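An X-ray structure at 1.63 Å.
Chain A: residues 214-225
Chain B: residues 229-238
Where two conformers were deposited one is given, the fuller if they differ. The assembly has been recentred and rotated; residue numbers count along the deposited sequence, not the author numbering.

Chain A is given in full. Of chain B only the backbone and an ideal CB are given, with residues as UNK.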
ATOM      1  N   THR A 214     -15.570 -14.230  12.148  1.00 16.51           N
ATOM      2  CA  THR A 214     -16.429 -13.258  11.484  1.00 16.79           C
ATOM      3  C   THR A 214     -16.619 -12.062  12.358  1.00 17.08           C
ATOM      4  O   THR A 214     -16.736 -12.202  13.562  1.00 18.48           O
ATOM      5  CB  THR A 214     -17.819 -13.856  11.177  1.00 16.62           C
ATOM      6  OG1 THR A 214     -18.461 -14.295  12.385  1.00 18.71           O
ATOM      7  CG2 THR A 214     -17.688 -15.047  10.223  1.00 17.20           C
ATOM      8  N   SER A 215     -16.637 -10.869  11.757  0.50 16.70           N
ATOM      9  CA  SER A 215     -16.717  -9.611  12.527  0.50 17.34           C
ATOM     10  C   SER A 215     -17.379  -8.447  11.770  0.50 16.95           C
ATOM     11  O   SER A 215     -17.100  -8.215  10.606  0.50 15.56           O
ATOM     12  CB  SER A 215     -15.302  -9.200  12.939  0.50 17.74           C
ATOM     13  OG  SER A 215     -15.265  -7.955  13.616  0.50 20.77           O
ATOM     14  N   MET A 216     -18.205  -7.679  12.478  1.00 15.97           N
ATOM     15  CA  MET A 216     -18.897  -6.542  11.898  1.00 16.61           C
ATOM     16  C   MET A 216     -19.048  -5.413  12.943  1.00 17.50           C
ATOM     17  O   MET A 216     -19.752  -5.556  13.945  1.00 17.17           O
ATOM     18  CB  MET A 216     -20.276  -6.975  11.358  1.00 17.84           C
ATOM     19  CG  MET A 216     -21.232  -5.795  11.052  1.00 18.13           C
ATOM     20  SD  MET A 216     -22.751  -6.286  10.208  1.00 21.69           S
ATOM     21  CE  MET A 216     -22.098  -6.668   8.562  1.00 21.08           C
ATOM     22  N   HIS A 217     -18.386  -4.287  12.682  1.00 16.66           N
ATOM     23  CA  HIS A 217     -18.477  -3.099  13.530  1.00 16.64           C
ATOM     24  C   HIS A 217     -19.206  -2.034  12.726  1.00 18.19           C
ATOM     25  O   HIS A 217     -18.753  -1.614  11.656  1.00 19.39           O
ATOM     26  CB  HIS A 217     -17.095  -2.619  13.940  1.00 17.01           C
ATOM     27  CG  HIS A 217     -17.105  -1.529  14.954  1.00 16.74           C
ATOM     28  ND1 HIS A 217     -16.041  -0.672  15.129  1.00 17.30           N
ATOM     29  CD2 HIS A 217     -18.044  -1.154  15.850  1.00 17.55           C
ATOM     30  CE1 HIS A 217     -16.326   0.185  16.094  1.00 16.73           C
ATOM     31  NE2 HIS A 217     -17.536  -0.082  16.546  1.00 18.33           N
ATOM     32  N   ARG A 218     -20.349  -1.624  13.250  1.00 19.51           N
ATOM     33  CA  ARG A 218     -21.229  -0.662  12.604  1.00 20.64           C
ATOM     34  C   ARG A 218     -20.837   0.787  12.835  1.00 20.69           C
ATOM     35  O   ARG A 218     -21.401   1.680  12.184  1.00 23.16           O
ATOM     36  CB  ARG A 218     -22.660  -0.863  13.117  1.00 22.64           C
ATOM     37  CG  ARG A 218     -23.167  -2.293  13.003  1.00 25.24           C
ATOM     38  CD  ARG A 218     -23.319  -2.757  11.559  1.00 25.04           C
ATOM     39  NE  ARG A 218     -24.318  -1.963  10.834  1.00 31.29           N
ATOM     40  CZ  ARG A 218     -24.680  -2.192   9.574  1.00 33.21           C
ATOM     41  NH1 ARG A 218     -24.144  -3.204   8.886  1.00 34.03           N
ATOM     42  NH2 ARG A 218     -25.591  -1.413   9.000  1.00 34.50           N
ATOM     43  N   ASP A 219     -19.897   1.028  13.750  1.00 19.26           N
ATOM     44  CA  ASP A 219     -19.471   2.383  14.093  1.00 21.47           C
ATOM     45  C   ASP A 219     -17.948   2.457  14.032  1.00 19.51           C
ATOM     46  O   ASP A 219     -17.285   2.902  14.976  1.00 18.52           O
ATOM     47  CB  ASP A 219     -19.976   2.765  15.501  1.00 23.04           C
ATOM     48  CG  ASP A 219     -19.964   4.271  15.739  1.00 29.09           C
ATOM     49  OD1 ASP A 219     -19.768   5.022  14.761  1.00 30.26           O
ATOM     50  OD2 ASP A 219     -20.157   4.719  16.899  1.00 35.05           O
ATOM     51  N   SER A 220     -17.408   2.021  12.893  1.00 17.78           N
ATOM     52  CA  SER A 220     -15.961   1.964  12.640  1.00 16.73           C
ATOM     53  C   SER A 220     -15.428   3.264  12.003  1.00 16.44           C
ATOM     54  O   SER A 220     -16.099   4.342  12.030  1.00 18.98           O
ATOM     55  CB  SER A 220     -15.680   0.756  11.728  1.00 15.96           C
ATOM     56  OG  SER A 220     -14.287   0.486  11.602  1.00 18.62           O
ATOM     57  N   GLY A 221     -14.203   3.213  11.490  1.00 15.84           N
ATOM     58  CA  GLY A 221     -13.557   4.399  10.927  1.00 17.20           C
ATOM     59  C   GLY A 221     -13.601   4.480   9.431  1.00 17.75           C
ATOM     60  O   GLY A 221     -13.131   5.454   8.846  1.00 17.86           O
ATOM     61  N   THR A 222     -14.160   3.447   8.811  1.00 17.68           N
ATOM     62  CA  THR A 222     -14.278   3.387   7.375  1.00 19.87           C
ATOM     63  C   THR A 222     -15.226   2.267   6.999  1.00 19.72           C
ATOM     64  O   THR A 222     -15.577   1.405   7.830  1.00 19.86           O
ATOM     65  CB  THR A 222     -12.881   3.139   6.731  1.00 21.38           C
ATOM     66  OG1 THR A 222     -12.869   3.568   5.363  1.00 24.41           O
ATOM     67  CG2 THR A 222     -12.451   1.697   6.862  1.00 19.50           C
ATOM     68  N   LYS A 223     -15.661   2.287   5.748  1.00 19.27           N
ATOM     69  CA  LYS A 223     -16.414   1.182   5.198  1.00 19.89           C
ATOM     70  C   LYS A 223     -15.391   0.250   4.564  1.00 19.75           C
ATOM     71  O   LYS A 223     -14.704   0.633   3.610  1.00 20.78           O
ATOM     72  CB  LYS A 223     -17.406   1.701   4.171  1.00 20.43           C
ATOM     73  CG  LYS A 223     -18.242   0.618   3.534  1.00 24.16           C
ATOM     74  CD  LYS A 223     -19.264   1.243   2.578  1.00 27.87           C
ATOM     75  CE  LYS A 223     -19.851   0.207   1.633  1.00 32.05           C
ATOM     76  NZ  LYS A 223     -20.560  -0.869   2.376  1.00 33.95           N
ATOM     77  N   LEU A 224     -15.279  -0.945   5.139  0.50 17.76           N
ATOM     78  CA  LEU A 224     -14.310  -1.969   4.734  0.50 18.63           C
ATOM     79  C   LEU A 224     -15.003  -3.328   4.636  0.50 16.68           C
ATOM     80  O   LEU A 224     -15.971  -3.587   5.335  0.50 16.76           O
ATOM     81  CB  LEU A 224     -13.203  -2.042   5.814  0.50 18.75           C
ATOM     82  CG  LEU A 224     -12.135  -3.136   5.820  0.50 22.35           C
ATOM     83  CD1 LEU A 224     -11.370  -3.181   4.490  0.50 19.66           C
ATOM     84  CD2 LEU A 224     -11.171  -2.914   6.997  0.50 23.89           C
ATOM     85  N   GLU A 225     -14.555  -4.167   3.716  1.00 17.30           N
ATOM     86  CA  GLU A 225     -14.897  -5.577   3.761  1.00 16.67           C
ATOM     87  C   GLU A 225     -13.599  -6.281   3.463  1.00 16.90           C
ATOM     88  O   GLU A 225     -12.819  -5.823   2.643  1.00 17.35           O
ATOM     89  CB  GLU A 225     -15.985  -5.956   2.759  1.00 17.17           C
ATOM     90  CG  GLU A 225     -16.345  -7.441   2.782  1.00 18.73           C
ATOM     91  CD  GLU A 225     -17.629  -7.763   2.051  1.00 22.00           C
ATOM     92  OE1 GLU A 225     -18.496  -6.868   1.942  1.00 23.09           O
ATOM     93  OE2 GLU A 225     -17.760  -8.922   1.590  1.00 21.74           O
TER
ATOM     94  N   UNK B 229      -6.586  -2.582  16.398  1.00 14.67           N
ATOM     95  CA  UNK B 229      -7.552  -2.227  17.427  1.00 15.44           C
ATOM     96  C   UNK B 229      -8.758  -1.567  16.759  1.00 15.32           C
ATOM     97  O   UNK B 229      -8.612  -0.597  16.022  1.00 15.37           O
ATOM     98  CB  UNK B 229      -6.927  -1.302  18.473  1.00 15.44           C
ATOM     99  N   UNK B 230      -9.938  -2.137  16.981  0.50 15.05           N
ATOM    100  CA  UNK B 230     -11.188  -1.565  16.495  0.50 15.85           C
ATOM    101  C   UNK B 230     -11.853  -0.847  17.666  0.50 15.74           C
ATOM    102  O   UNK B 230     -12.140  -1.475  18.692  0.50 16.52           O
ATOM    103  CB  UNK B 230     -12.105  -2.638  15.905  0.50 15.85           C
ATOM    104  N   UNK B 231     -12.111   0.450  17.500  1.00 15.41           N
ATOM    105  CA  UNK B 231     -12.702   1.283  18.563  1.00 17.00           C
ATOM    106  C   UNK B 231     -13.753   2.194  17.925  1.00 17.35           C
ATOM    107  O   UNK B 231     -13.896   2.223  16.713  1.00 17.11           O
ATOM    108  CB  UNK B 231     -11.634   2.104  19.289  1.00 17.00           C
ATOM    109  N   UNK B 232     -14.512   2.911  18.749  1.00 18.95           N
ATOM    110  CA  UNK B 232     -15.568   3.766  18.237  1.00 19.59           C
ATOM    111  C   UNK B 232     -14.984   4.749  17.238  1.00 18.20           C
ATOM    112  O   UNK B 232     -14.047   5.498  17.567  1.00 20.00           O
ATOM    113  CB  UNK B 232     -16.275   4.505  19.375  1.00 19.59           C
ATOM    114  N   UNK B 233     -15.492   4.691  16.011  1.00 18.61           N
ATOM    115  CA  UNK B 233     -15.073   5.576  14.944  1.00 17.44           C
ATOM    116  C   UNK B 233     -13.669   5.441  14.419  1.00 16.91           C
ATOM    117  O   UNK B 233     -13.210   6.309  13.679  1.00 17.26           O
ATOM    118  CB  UNK B 233     -15.255   7.019  15.419  1.00 17.44           C
ATOM    119  N   UNK B 234     -12.986   4.335  14.717  1.00 17.33           N
ATOM    120  CA  UNK B 234     -11.597   4.234  14.346  1.00 17.68           C
ATOM    121  C   UNK B 234     -11.070   2.802  14.245  1.00 16.03           C
ATOM    122  O   UNK B 234     -11.497   1.911  14.984  1.00 15.93           O
ATOM    123  CB  UNK B 234     -10.756   5.014  15.358  1.00 17.68           C
ATOM    124  N   UNK B 235     -10.153   2.594  13.320  1.00 15.10           N
ATOM    125  CA  UNK B 235      -9.353   1.368  13.280  1.00 15.06           C
ATOM    126  C   UNK B 235      -7.901   1.819  13.349  1.00 13.93           C
ATOM    127  O   UNK B 235      -7.509   2.743  12.640  1.00 14.18           O
ATOM    128  CB  UNK B 235      -9.632   0.532  12.029  1.00 15.06           C
ATOM    129  N   UNK B 236      -7.114   1.196  14.227  1.00 13.82           N
ATOM    130  CA  UNK B 236      -5.678   1.460  14.332  1.00 14.54           C
ATOM    131  C   UNK B 236      -4.948   0.147  14.079  1.00 14.65           C
ATOM    132  O   UNK B 236      -5.329  -0.893  14.628  1.00 14.73           O
ATOM    133  CB  UNK B 236      -5.310   2.045  15.697  1.00 14.54           C
ATOM    134  N   UNK B 237      -3.878   0.198  13.300  1.00 13.23           N
ATOM    135  CA  UNK B 237      -3.051  -0.995  13.090  1.00 15.63           C
ATOM    136  C   UNK B 237      -1.590  -0.635  13.150  1.00 15.34           C
ATOM    137  O   UNK B 237      -1.185   0.396  12.628  1.00 17.24           O
ATOM    138  CB  UNK B 237      -3.373  -1.659  11.750  1.00 15.63           C
ATOM    139  N   UNK B 238      -0.796  -1.521  13.731  1.00 13.58           N
ATOM    140  CA  UNK B 238       0.650  -1.392  13.654  1.00 12.80           C
ATOM    141  C   UNK B 238       1.169  -2.685  13.034  1.00 13.50           C
ATOM    142  O   UNK B 238       0.862  -3.790  13.502  1.00 14.15           O
ATOM    143  CB  UNK B 238       1.274  -1.128  15.026  1.00 12.80           C
TER

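Chain B runs as a hairpin, 229-231 and 234-238 joined by a type II turn, and the turn meets the loop of chain A. Position 229 has nothing of chain A within 5.5 Å of its CB, so chain A sets no rule; it is Ile B229, paired through its backbone with position 236.

At 230 CA-to-CB points toward chain A, with the ideal CB 4.5 Å from His A217 ND1. A medium apolar chain could lie along the histidine and reach Ser A215. The residue is Leu B230, whose CD2 comes 4.4 Å from His A217 CB.

Position 231 points away, and chain A reads its backbone instead: the carbonyl O lies 3.2 Å from His A217 CE1, at the edge of the ring. Many residues would serve; Ser B231 is found.

Position 232 opens sideways, its ideal CB 4.6 Å from Asp A219 OD2. The acid invites a long basic chain or a polar donor. Lys B232 answers loosely: its CG is 3.5 Å from OD2 of Asp A219, while NZ stays 4.2 Å from that oxygen, beyond a salt bridge. A water bridges instead, accepting from NZ and donating to OD1 of Asp A219.

Position 233 has phi 67° and psi 16°, which favours glycine, with asparagine a possible alternative. An ideal CB would point away, 4.4 Å from Ser A220 O. Gly B233 donates from N to Asp A219 O at 2.7 Å and 163°, the one direct hydrogen bond between the stretches, and its CA makes a CA-H...O contact with Ser A220 O at 3.3 Å.

Position 234 also points away, leaving chain A to meet the backbone, with CA 3.9 Å from Gly A221 CA. The side chain is free to be long and polar; it is Lys B234, and its carbonyl O accepts from a water that also bonds His A217 ND1 and Ser A220 OG.

At 235 CB leaves sideways, 4.7 Å from Ser A220 OG, with Thr A222 CG2 and Leu A224 CD2 farther along. A branched or flexible apolar chain suits. Ile B235 brings CG1 to 3.3 Å from Ser A220 OG and CD1 to 4.2 Å from Leu A224 CD2.

Position 236 is out of reach and holds Gln B236. Position 237 points toward chain A but starts far off, so only a long chain could arrive: Arg B237 sets NH2 3.8 Å from Leu A224 CD2, which lies at the guanidinium edge. Position 238, Val B238, is beyond contact.

Chain B 229-238: ILSKGKIQRV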
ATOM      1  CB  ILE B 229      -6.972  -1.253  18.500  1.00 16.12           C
ATOM      2  CG1 ILE B 229      -5.703  -1.832  19.141  1.00 15.87           C
ATOM      3  CG2 ILE B 229      -8.044  -0.938  19.518  1.00 15.73           C
ATOM      4  CD1 ILE B 229      -5.001  -0.900  20.099  1.00 17.87           C
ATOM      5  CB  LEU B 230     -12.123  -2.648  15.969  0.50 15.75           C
ATOM      6  CG  LEU B 230     -11.792  -3.353  14.652  0.50 18.25           C
ATOM      7  CD1 LEU B 230     -10.597  -4.271  14.769  0.50 19.10           C
ATOM      8  CD2 LEU B 230     -13.022  -4.137  14.199  0.50 22.53           C
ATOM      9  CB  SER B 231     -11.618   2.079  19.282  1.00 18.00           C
ATOM     10  OG  SER B 231     -10.967   2.974  18.391  1.00 18.43           O
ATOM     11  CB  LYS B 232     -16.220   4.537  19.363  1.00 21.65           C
ATOM     12  CG  LYS B 232     -17.386   5.320  18.888  1.00 24.84           C
ATOM     13  CD  LYS B 232     -18.080   6.008  20.047  1.00 29.22           C
ATOM     14  CE  LYS B 232     -19.107   6.989  19.536  1.00 34.98           C
ATOM     15  NZ  LYS B 232     -18.426   8.083  18.788  1.00 38.92           N
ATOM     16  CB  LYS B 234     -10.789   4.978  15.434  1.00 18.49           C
ATOM     17  CG  LYS B 234      -9.353   5.193  15.155  1.00 20.40           C
ATOM     18  CD  LYS B 234      -8.606   5.740  16.383  1.00 23.88           C
ATOM     19  CE  LYS B 234      -9.148   7.021  16.943  1.00 29.14           C
ATOM     20  NZ  LYS B 234      -8.323   7.423  18.165  1.00 28.80           N
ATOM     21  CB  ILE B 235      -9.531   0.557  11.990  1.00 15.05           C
ATOM     22  CG1 ILE B 235     -11.004   0.212  11.756  1.00 17.77           C
ATOM     23  CG2 ILE B 235      -8.665  -0.695  12.057  1.00 17.55           C
ATOM     24  CD1 ILE B 235     -11.246  -0.504  10.387  1.00 18.87           C
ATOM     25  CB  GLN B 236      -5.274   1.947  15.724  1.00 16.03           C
ATOM     26  CG  GLN B 236      -5.904   3.254  16.175  1.00 16.45           C
ATOM     27  CD  GLN B 236      -5.946   3.352  17.693  1.00 18.97           C
ATOM     28  OE1 GLN B 236      -6.706   2.640  18.345  1.00 26.48           O
ATOM     29  NE2 GLN B 236      -5.134   4.219  18.248  1.00 27.50           N
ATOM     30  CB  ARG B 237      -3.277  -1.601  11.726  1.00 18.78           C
ATOM     31  CG  ARG B 237      -4.665  -1.878  11.354  1.00 22.69           C
ATOM     32  CD  ARG B 237      -4.698  -2.616  10.012  1.00 22.90           C
ATOM     33  NE  ARG B 237      -6.067  -2.655   9.608  1.00 24.60           N
ATOM     34  CZ  ARG B 237      -6.640  -1.748   8.842  1.00 22.42           C
ATOM     35  NH1 ARG B 237      -5.910  -0.772   8.290  1.00 21.14           N
ATOM     36  NH2 ARG B 237      -7.929  -1.860   8.571  1.00 25.38           N
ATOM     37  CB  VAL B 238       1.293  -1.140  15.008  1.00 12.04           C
ATOM     38  CG1 VAL B 238       2.830  -1.200  14.903  1.00 13.40           C
ATOM     39  CG2 VAL B 238       0.846   0.229  15.545  1.00 13.97           C
TER
HETATM   40  O   HOH W   1     -13.574  -0.146  14.085  1.00 18.87           O
HETATM   41  O   HOH W   2     -18.008   7.624  15.676  1.00 49.45           O
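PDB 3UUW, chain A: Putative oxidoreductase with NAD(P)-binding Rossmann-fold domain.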